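Local coordinates for uncharacterized protein (Bacteroides uniformis, PDB 4IYK), which is of unknown function but putatively binds carbohydrate, with a transthyretin-like and an E-set-like region, at residues 33-38 with 150-155; 102-107 with 129-134; 141-146 with 197-202. One frame throughout, in Å; residues are numbered along the deposited sequence. Where two conformers were deposited one is given.

Contact 1. Residues 33-38 with 150-155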
loop_
_atom_site.group_PDB
_atom_site.type_symbol
_atom_site.label_atom_id
_atom_site.label_comp_id
_atom_site.label_asym_id
_atom_site.label_seq_id
_atom_site.Cartn_x
_atom_site.Cartn_y
_atom_site.Cartn_z
ATOM N N ASP A 33 -2.155 3.408 -0.909
ATOM C CA ASP A 33 -3.356 4.015 -1.475
ATOM C C ASP A 33 -2.938 5.387 -1.964
ATOM O O ASP A 33 -2.246 6.069 -1.215
ATOM C CB ASP A 33 -4.497 4.115 -0.434
ATOM C CG ASP A 33 -4.983 2.788 0.086
ATOM O OD1 ASP A 33 -5.901 2.210 -0.538
ATOM O OD2 ASP A 33 -4.521 2.373 1.174
HETATM N N MSE A 34 -3.310 5.805 -3.198
HETATM C CA MSE A 34 -2.910 7.139 -3.713
HETATM C C MSE A 34 -3.388 8.259 -2.785
HETATM O O MSE A 34 -2.643 9.199 -2.490
HETATM C CB MSE A 34 -3.428 7.395 -5.148
HETATM C CG MSE A 34 -2.649 8.504 -5.825
HETATM SE SE MSE A 34 -2.814 8.471 -7.750
HETATM C CE MSE A 34 -1.316 9.586 -8.171
ATOM N N GLU A 35 -4.626 8.129 -2.306
ATOM C CA GLU A 35 -5.212 9.060 -1.353
ATOM C C GLU A 35 -5.217 8.380 0.019
ATOM O O GLU A 35 -5.585 7.213 0.092
ATOM C CB GLU A 35 -6.625 9.432 -1.803
ATOM C CG GLU A 35 -7.375 10.306 -0.823
ATOM C CD GLU A 35 -8.822 10.543 -1.200
ATOM O OE1 GLU A 35 -9.616 9.573 -1.221
ATOM O OE2 GLU A 35 -9.164 11.716 -1.464
ATOM N N ASN A 36 -4.787 9.086 1.089
ATOM C CA ASN A 36 -4.756 8.577 2.468
ATOM C C ASN A 36 -3.788 7.385 2.604
ATOM O O ASN A 36 -4.060 6.415 3.309
ATOM C CB ASN A 36 -6.188 8.218 2.970
ATOM C CG ASN A 36 -7.061 9.432 3.092
ATOM O OD1 ASN A 36 -6.656 10.439 3.657
ATOM N ND2 ASN A 36 -8.234 9.407 2.475
ATOM N N GLY A 37 -2.646 7.506 1.943
ATOM C CA GLY A 37 -1.597 6.503 1.970
ATOM C C GLY A 37 -0.267 7.206 1.961
ATOM O O GLY A 37 -0.131 8.274 2.563
ATOM N N ASN A 38 0.710 6.624 1.259
ATOM C CA ASN A 38 2.051 7.180 1.117
ATOM C C ASN A 38 2.024 8.451 0.300
ATOM O O ASN A 38 1.152 8.632 -0.549
ATOM C CB ASN A 38 2.999 6.153 0.452
ATOM C CG ASN A 38 3.343 4.959 1.312
ATOM O OD1 ASN A 38 3.256 5.009 2.548
ATOM N ND2 ASN A 38 3.789 3.855 0.666
ATOM N N GLY A 150 -8.264 -0.787 -2.063
ATOM C CA GLY A 150 -7.421 -0.659 -0.878
ATOM C C GLY A 150 -8.262 -0.214 0.299
ATOM O O GLY A 150 -9.487 -0.111 0.178
ATOM N N ASN A 151 -7.618 0.085 1.435
ATOM C CA ASN A 151 -8.299 0.622 2.595
ATOM C C ASN A 151 -9.029 1.921 2.250
ATOM O O ASN A 151 -10.049 2.219 2.872
ATOM C CB ASN A 151 -7.311 0.887 3.756
ATOM C CG ASN A 151 -8.003 1.340 5.021
ATOM O OD1 ASN A 151 -8.797 0.591 5.597
ATOM N ND2 ASN A 151 -7.739 2.586 5.469
ATOM N N ASN A 152 -8.527 2.682 1.248
ATOM C CA ASN A 152 -9.170 3.953 0.891
ATOM C C ASN A 152 -10.298 3.799 -0.173
ATOM O O ASN A 152 -11.121 4.710 -0.312
ATOM C CB ASN A 152 -8.113 4.966 0.395
ATOM C CG ASN A 152 -8.671 6.365 0.290
ATOM O OD1 ASN A 152 -9.184 6.895 1.265
ATOM N ND2 ASN A 152 -8.737 6.914 -0.926
ATOM N N VAL A 153 -10.304 2.687 -0.942
ATOM C CA VAL A 153 -11.253 2.417 -2.052
ATOM C C VAL A 153 -11.769 0.974 -1.872
ATOM O O VAL A 153 -11.102 0.019 -2.266
ATOM C CB VAL A 153 -10.555 2.658 -3.435
ATOM C CG1 VAL A 153 -11.517 2.432 -4.595
ATOM C CG2 VAL A 153 -9.952 4.069 -3.514
ATOM N N LYS A 154 -12.887 0.823 -1.149
ATOM C CA LYS A 154 -13.373 -0.506 -0.790
ATOM C C LYS A 154 -14.880 -0.566 -0.666
ATOM O O LYS A 154 -15.543 0.447 -0.395
ATOM C CB LYS A 154 -12.743 -0.932 0.557
ATOM C CG LYS A 154 -13.113 -0.005 1.719
ATOM C CD LYS A 154 -12.338 -0.311 2.993
ATOM C CE LYS A 154 -12.700 0.731 4.045
ATOM N NZ LYS A 154 -12.324 0.282 5.398
ATOM N N LEU A 155 -15.406 -1.789 -0.835
ATOM C CA LEU A 155 -16.814 -2.113 -0.682
ATOM C C LEU A 155 -17.060 -2.532 0.760
ATOM O O LEU A 155 -16.156 -3.016 1.425
ATOM C CB LEU A 155 -17.204 -3.246 -1.654
ATOM C CG LEU A 155 -17.076 -2.909 -3.138
ATOM C CD1 LEU A 155 -17.106 -4.188 -3.988
ATOM C CD2 LEU A 155 -18.175 -1.907 -3.571
HETATM O O HOH W 1 -6.800 6.088 -3.073
HETATM O O HOH W 2 -6.440 4.800 3.795
#

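Contact 2. Residues 102-107 with 129-134. With EDO (1,2-ethanediol), chain I.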
loop_
_atom_site.group_PDB
_atom_site.type_symbol
_atom_site.label_atom_id
_atom_site.label_comp_id
_atom_site.label_asym_id
_atom_site.label_seq_id
_atom_site.Cartn_x
_atom_site.Cartn_y
_atom_site.Cartn_z
ATOM N N LYS A 102 14.203 3.768 -1.777
ATOM C CA LYS A 102 14.407 2.489 -1.071
ATOM C C LYS A 102 13.903 2.637 0.368
ATOM O O LYS A 102 14.328 3.539 1.085
ATOM C CB LYS A 102 15.891 2.070 -1.092
ATOM C CG LYS A 102 16.553 2.136 -2.474
ATOM C CD LYS A 102 16.453 0.844 -3.261
ATOM C CE LYS A 102 17.377 0.841 -4.465
ATOM N NZ LYS A 102 18.819 0.727 -4.087
ATOM N N VAL A 103 12.960 1.783 0.777
ATOM C CA VAL A 103 12.280 1.927 2.069
ATOM C C VAL A 103 12.219 0.597 2.842
ATOM O O VAL A 103 12.471 -0.474 2.282
ATOM C CB VAL A 103 10.838 2.507 1.833
ATOM C CG1 VAL A 103 10.850 3.720 0.901
ATOM C CG2 VAL A 103 9.853 1.445 1.319
ATOM N N ILE A 104 11.861 0.687 4.123
ATOM C CA ILE A 104 11.649 -0.464 4.999
ATOM C C ILE A 104 10.162 -0.475 5.297
ATOM O O ILE A 104 9.731 0.355 6.114
ATOM C CB ILE A 104 12.512 -0.445 6.317
ATOM C CG1 ILE A 104 14.023 -0.459 6.014
ATOM C CG2 ILE A 104 12.107 -1.605 7.270
ATOM C CD1 ILE A 104 14.924 -0.019 7.220
ATOM N N PRO A 105 9.351 -1.359 4.634
ATOM C CA PRO A 105 7.914 -1.409 4.966
ATOM C C PRO A 105 7.731 -1.914 6.388
ATOM O O PRO A 105 8.610 -2.630 6.885
ATOM C CB PRO A 105 7.340 -2.400 3.945
ATOM C CG PRO A 105 8.472 -3.277 3.573
ATOM C CD PRO A 105 9.733 -2.435 3.691
ATOM N N TYR A 106 6.628 -1.557 7.057
ATOM C CA TYR A 106 6.417 -2.083 8.410
ATOM C C TYR A 106 6.167 -3.583 8.346
ATOM O O TYR A 106 6.667 -4.341 9.167
ATOM C CB TYR A 106 5.244 -1.355 9.098
ATOM C CG TYR A 106 5.463 0.136 9.239
ATOM C CD1 TYR A 106 6.634 0.637 9.812
ATOM C CD2 TYR A 106 4.500 1.047 8.815
ATOM C CE1 TYR A 106 6.851 2.006 9.931
ATOM C CE2 TYR A 106 4.705 2.421 8.930
ATOM C CZ TYR A 106 5.887 2.895 9.490
ATOM O OH TYR A 106 6.113 4.244 9.612
ATOM N N ILE A 107 5.418 -4.012 7.327
ATOM C CA ILE A 107 5.052 -5.402 7.093
ATOM C C ILE A 107 5.215 -5.752 5.610
ATOM O O ILE A 107 4.811 -4.971 4.746
ATOM C CB ILE A 107 3.565 -5.644 7.551
ATOM C CG1 ILE A 107 3.407 -5.471 9.087
ATOM C CG2 ILE A 107 3.017 -7.019 7.061
ATOM C CD1 ILE A 107 1.994 -5.514 9.574
ATOM N N ALA A 129 7.784 -9.009 9.444
ATOM C CA ALA A 129 7.957 -7.682 10.028
ATOM C C ALA A 129 9.174 -6.983 9.403
ATOM O O ALA A 129 10.201 -7.635 9.188
ATOM C CB ALA A 129 8.130 -7.796 11.535
ATOM N N GLY A 130 9.035 -5.677 9.119
ATOM C CA GLY A 130 10.101 -4.824 8.593
ATOM C C GLY A 130 11.236 -4.681 9.589
ATOM O O GLY A 130 12.406 -4.669 9.204
ATOM N N LYS A 131 10.881 -4.584 10.882
ATOM C CA LYS A 131 11.782 -4.559 12.045
ATOM C C LYS A 131 11.166 -5.453 13.136
ATOM O O LYS A 131 9.949 -5.650 13.114
ATOM C CB LYS A 131 12.056 -3.128 12.558
ATOM C CG LYS A 131 12.924 -2.299 11.616
ATOM C CD LYS A 131 13.234 -0.948 12.215
ATOM C CE LYS A 131 13.773 -0.014 11.167
ATOM N NZ LYS A 131 14.015 1.346 11.710
ATOM N N GLN A 132 11.994 -5.985 14.081
ATOM C CA GLN A 132 11.544 -6.886 15.151
ATOM C C GLN A 132 10.466 -6.264 16.038
ATOM O O GLN A 132 9.566 -6.973 16.484
ATOM C CB GLN A 132 12.727 -7.339 16.020
ATOM C CG GLN A 132 13.494 -8.524 15.434
ATOM C CD GLN A 132 14.534 -9.106 16.373
ATOM O OE1 GLN A 132 15.217 -8.398 17.130
ATOM N NE2 GLN A 132 14.712 -10.416 16.299
ATOM N N GLU A 133 10.546 -4.946 16.283
ATOM C CA GLU A 133 9.608 -4.181 17.121
ATOM C C GLU A 133 8.185 -4.113 16.559
ATOM O O GLU A 133 7.255 -3.822 17.325
ATOM C CB GLU A 133 10.134 -2.744 17.372
ATOM C CG GLU A 133 10.432 -1.955 16.099
ATOM C CD GLU A 133 10.612 -0.451 16.226
ATOM O OE1 GLU A 133 11.285 -0.011 17.187
ATOM O OE2 GLU A 133 10.108 0.284 15.342
ATOM N N VAL A 134 7.999 -4.361 15.232
ATOM C CA VAL A 134 6.696 -4.269 14.570
ATOM C C VAL A 134 5.742 -5.370 15.012
ATOM O O VAL A 134 6.099 -6.546 14.974
ATOM C CB VAL A 134 6.794 -4.267 13.011
ATOM C CG1 VAL A 134 5.422 -4.090 12.380
ATOM C CG2 VAL A 134 7.752 -3.193 12.514
HETATM C C1 EDO I . 16.973 6.279 0.679
HETATM O O1 EDO I . 16.709 5.115 1.461
HETATM C C2 EDO I . 16.145 6.245 -0.637
HETATM O O2 EDO I . 16.370 7.438 -1.344
#

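Contact 3. Residues 141-146 with 197-202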
loop_
_atom_site.group_PDB
_atom_site.type_symbol
_atom_site.label_atom_id
_atom_site.label_comp_id
_atom_site.label_asym_id
_atom_site.label_seq_id
_atom_site.Cartn_x
_atom_site.Cartn_y
_atom_site.Cartn_z
ATOM N N LEU A 141 -9.040 -8.373 3.585
ATOM C CA LEU A 141 -9.151 -8.667 2.171
ATOM C C LEU A 141 -10.054 -7.599 1.576
ATOM O O LEU A 141 -11.280 -7.663 1.719
ATOM C CB LEU A 141 -9.667 -10.108 1.901
ATOM C CG LEU A 141 -9.801 -10.525 0.420
ATOM C CD1 LEU A 141 -8.455 -10.398 -0.336
ATOM C CD2 LEU A 141 -10.346 -11.964 0.300
ATOM N N PHE A 142 -9.439 -6.563 0.973
ATOM C CA PHE A 142 -10.209 -5.476 0.372
ATOM C C PHE A 142 -10.736 -5.887 -0.978
ATOM O O PHE A 142 -10.064 -6.610 -1.706
ATOM C CB PHE A 142 -9.380 -4.185 0.262
ATOM C CG PHE A 142 -8.922 -3.666 1.603
ATOM C CD1 PHE A 142 -9.794 -2.948 2.427
ATOM C CD2 PHE A 142 -7.637 -3.945 2.076
ATOM C CE1 PHE A 142 -9.360 -2.454 3.667
ATOM C CE2 PHE A 142 -7.207 -3.456 3.321
ATOM C CZ PHE A 142 -8.079 -2.733 4.117
ATOM N N ALA A 143 -11.931 -5.404 -1.323
ATOM C CA ALA A 143 -12.551 -5.651 -2.624
ATOM C C ALA A 143 -13.104 -4.364 -3.254
ATOM O O ALA A 143 -13.691 -3.527 -2.553
ATOM C CB ALA A 143 -13.680 -6.678 -2.473
ATOM N N PHE A 144 -12.953 -4.216 -4.592
ATOM C CA PHE A 144 -13.545 -3.091 -5.335
ATOM C C PHE A 144 -13.772 -3.452 -6.817
ATOM O O PHE A 144 -13.167 -4.393 -7.323
ATOM C CB PHE A 144 -12.720 -1.787 -5.216
ATOM C CG PHE A 144 -13.598 -0.564 -5.351
ATOM C CD1 PHE A 144 -14.533 -0.240 -4.361
ATOM C CD2 PHE A 144 -13.524 0.244 -6.484
ATOM C CE1 PHE A 144 -15.342 0.893 -4.487
ATOM C CE2 PHE A 144 -14.351 1.367 -6.621
ATOM C CZ PHE A 144 -15.266 1.677 -5.635
ATOM N N SER A 145 -14.588 -2.658 -7.513
ATOM C CA SER A 145 -14.911 -2.859 -8.945
ATOM C C SER A 145 -13.763 -2.366 -9.881
ATOM O O SER A 145 -13.897 -2.452 -11.094
ATOM C CB SER A 145 -16.227 -2.174 -9.312
ATOM O OG SER A 145 -16.149 -0.802 -8.962
ATOM N N ASP A 146 -12.669 -1.852 -9.328
ATOM C CA ASP A 146 -11.521 -1.417 -10.146
ATOM C C ASP A 146 -10.205 -1.708 -9.363
ATOM O O ASP A 146 -10.231 -2.092 -8.180
ATOM C CB ASP A 146 -11.646 0.061 -10.660
ATOM C CG ASP A 146 -11.532 1.167 -9.615
ATOM O OD1 ASP A 146 -10.724 1.023 -8.670
ATOM O OD2 ASP A 146 -12.257 2.155 -9.728
ATOM N N TYR A 197 -13.849 -8.089 -10.428
ATOM C CA TYR A 197 -13.524 -7.429 -9.171
ATOM C C TYR A 197 -12.053 -7.642 -8.831
ATOM O O TYR A 197 -11.436 -8.652 -9.223
ATOM C CB TYR A 197 -14.435 -7.906 -8.014
ATOM C CG TYR A 197 -15.849 -7.418 -8.218
ATOM C CD1 TYR A 197 -16.234 -6.134 -7.818
ATOM C CD2 TYR A 197 -16.772 -8.180 -8.932
ATOM C CE1 TYR A 197 -17.518 -5.647 -8.084
ATOM C CE2 TYR A 197 -18.072 -7.724 -9.150
ATOM C CZ TYR A 197 -18.435 -6.453 -8.736
ATOM O OH TYR A 197 -19.702 -5.997 -9.013
ATOM N N TYR A 198 -11.499 -6.645 -8.134
ATOM C CA TYR A 198 -10.115 -6.595 -7.717
ATOM C C TYR A 198 -10.052 -6.776 -6.198
ATOM O O TYR A 198 -10.805 -6.128 -5.455
ATOM C CB TYR A 198 -9.495 -5.278 -8.181
ATOM C CG TYR A 198 -9.444 -5.149 -9.699
ATOM C CD1 TYR A 198 -10.601 -4.905 -10.441
ATOM C CD2 TYR A 198 -8.244 -5.307 -10.394
ATOM C CE1 TYR A 198 -10.557 -4.759 -11.826
ATOM C CE2 TYR A 198 -8.186 -5.143 -11.784
ATOM C CZ TYR A 198 -9.348 -4.884 -12.495
ATOM O OH TYR A 198 -9.313 -4.774 -13.866
ATOM N N PHE A 199 -9.239 -7.749 -5.771
ATOM C CA PHE A 199 -9.078 -8.133 -4.364
ATOM C C PHE A 199 -7.657 -7.833 -3.945
ATOM O O PHE A 199 -6.720 -8.006 -4.736
ATOM C CB PHE A 199 -9.441 -9.621 -4.152
ATOM C CG PHE A 199 -10.870 -9.932 -4.519
ATOM C CD1 PHE A 199 -11.891 -9.819 -3.574
ATOM C CD2 PHE A 199 -11.215 -10.254 -5.828
ATOM C CE1 PHE A 199 -13.229 -10.046 -3.931
ATOM C CE2 PHE A 199 -12.549 -10.495 -6.180
ATOM C CZ PHE A 199 -13.549 -10.376 -5.234
ATOM N N ARG A 200 -7.499 -7.323 -2.736
ATOM C CA ARG A 200 -6.174 -6.939 -2.255
ATOM C C ARG A 200 -6.015 -7.227 -0.774
ATOM O O ARG A 200 -6.757 -6.705 0.067
ATOM C CB ARG A 200 -5.929 -5.447 -2.540
ATOM C CG ARG A 200 -4.457 -5.011 -2.516
ATOM C CD ARG A 200 -4.403 -3.497 -2.645
ATOM N NE ARG A 200 -3.060 -2.989 -2.956
ATOM C CZ ARG A 200 -2.721 -1.701 -2.927
ATOM N NH1 ARG A 200 -3.616 -0.783 -2.613
ATOM N NH2 ARG A 200 -1.485 -1.327 -3.219
ATOM N N ILE A 201 -5.038 -8.073 -0.451
ATOM C CA ILE A 201 -4.708 -8.379 0.945
ATOM C C ILE A 201 -3.998 -7.154 1.523
ATOM O O ILE A 201 -3.035 -6.697 0.915
ATOM C CB ILE A 201 -3.782 -9.625 1.057
ATOM C CG1 ILE A 201 -4.463 -10.894 0.539
ATOM C CG2 ILE A 201 -3.244 -9.807 2.529
ATOM C CD1 ILE A 201 -3.468 -11.991 0.070
ATOM N N GLY A 202 -4.451 -6.685 2.681
ATOM C CA GLY A 202 -3.831 -5.605 3.431
ATOM C C GLY A 202 -3.463 -6.031 4.849
ATOM O O GLY A 202 -4.149 -6.859 5.457
#

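Contact 1. Residues 33-38 with 150-155
N152 points its side-chain amide at E35 and N36, and each of its two polar atoms has a partner there. ND2 gives one hydrogen to E35 OE1 at 2.8 Å, with the acceptor lying in the amide plane and receiving on its anti lone pair. OD1 takes a nearly straight bond (176°) from N36 ND2 at 2.9 Å, the donor standing above the carbonyl plane. An asparagine suits this place because a single short side chain can give and accept at once; CG is anti to the backbone N (chi1 -168°), which carries it toward 33-38. The N36 and N152 amide planes stand 70° apart.

Segments 33-38 and 150-155 are loops from the two family regions, the N-terminal one of the transthyretin clan and the C-terminal one of the E-set clan, so the contact bridges two beta-rich halves of the chain.

The close-packed end lies at D33, which is buried. Its OD1 sits 3.3 Å from G150 CA, where a side chain on G150 would collide with it, and accepts a weak bond from N152 N at 3.2 Å. OD2 is bound instead by the hydroxyl of Y217. Toward E35 and N36 the contact is exposed to solvent, the short amide bonds notwithstanding, and water takes part: one molecule accepts from both E35 N and N152 ND2, and a second joins N36 O to N151 ND2.

Contact 2. Residues 102-107 with 129-134
This is a backbone-led contact between the link following strand 95-103 and the turn that connects strands 120-129 and 135-144, with I107 and A129 forming an antiparallel non-hydrogen-bonded pair. G130 N donates to Y106 O at 2.7 Å, from above the carbonyl plane. Beside it G130 CA makes a CA-H...O contact of 3.2 Å with P105 O. Glycine fits here because a CB would clash with that same carbonyl oxygen.

V134 packs beside the bond. It has CG1 anti to its backbone N (chi1 -177°), and this methyl meets both Y106 O at 3.5 Å and I107 CG1 at 4.1 Å. I104 lays CG2 against the other carbonyl, G130 O. K131 touches I104 CD1 through CE alone, at 4.1 Å, while its charged end has a cation-pi partner in Y83, whose ring also meets Y106 edge-to-face. Ethanediol, probably from the crystallisation liquor, donates from O1 to K102 O at 2.9 Å and also bonds Y99 OH.

The 131-134 segment is a type I beta turn, with V134 N bonded to K131 O. The arrangement is consistent with a linker leading from a transthyretin-like into an E-set-like, immunoglobulin-type domain.

Contact 3. Residues 141-146 with 197-202
A143 and F199 face each other across two antiparallel strands, and the small A143 side chain lets the F199 ring come close, its CE1 lying obliquely 3.7 Å from A143 CB. On the same face L141 has CG swung out anti to its backbone N (chi1 -179°), and chi2 (58°) sets CD1 toward the neighbouring strand. There CD1 lodges between F199 CB (4.0 Å) and I201 CG1 (4.1 Å), a branched bump seated between two side chains, and residues of strands 107-117 and 120-129 pack against this apolar face.

The opposite face carries F142, F144, Y198 and R200. There the edge of the F142 ring lies by G202, CE2 4.0 Å from its CA; a CB on G202 would strike this ring atom. Y198 turns one ring face to the backbone of D146, with CD1 3.4 Å from D146 C, so the chain leaving the strand folds over the tyrosine. The guanidinium of R200 leads away to S32 O and V149 O and makes a cation-pi contact with Y217.

Beneath these side chains, F142 and R200 exchange two backbone bonds, as do F144 and Y198. Regular antiparallel pairing, with one face turned to a second layer of strands, is typical of an immunoglobulin-like beta sandwich, in keeping with the E-set clan.

Contacts 1 and 3 touch, their centres 11 Å apart: L155 N lies 3.0 Å from A143 O, a probable hydrogen bond, and N151 CA packs 3.4 Å from F142 CE1. The 150-155 loop therefore rests on the strand of contact 3 while its other side meets 33-38. Y217 joins the two further, bonding D33 and N151 and lying against the R200 guanidinium. Contact 2 stands apart, about 20 Å from contact 1 and 23 Å from contact 3 between centres, across the chain's centre from the latter. Contacts 1 and 2 both join the two family regions. Separate ethanediol molecules lie near N151 of contact 1 and near K131 and K102 of contact 2.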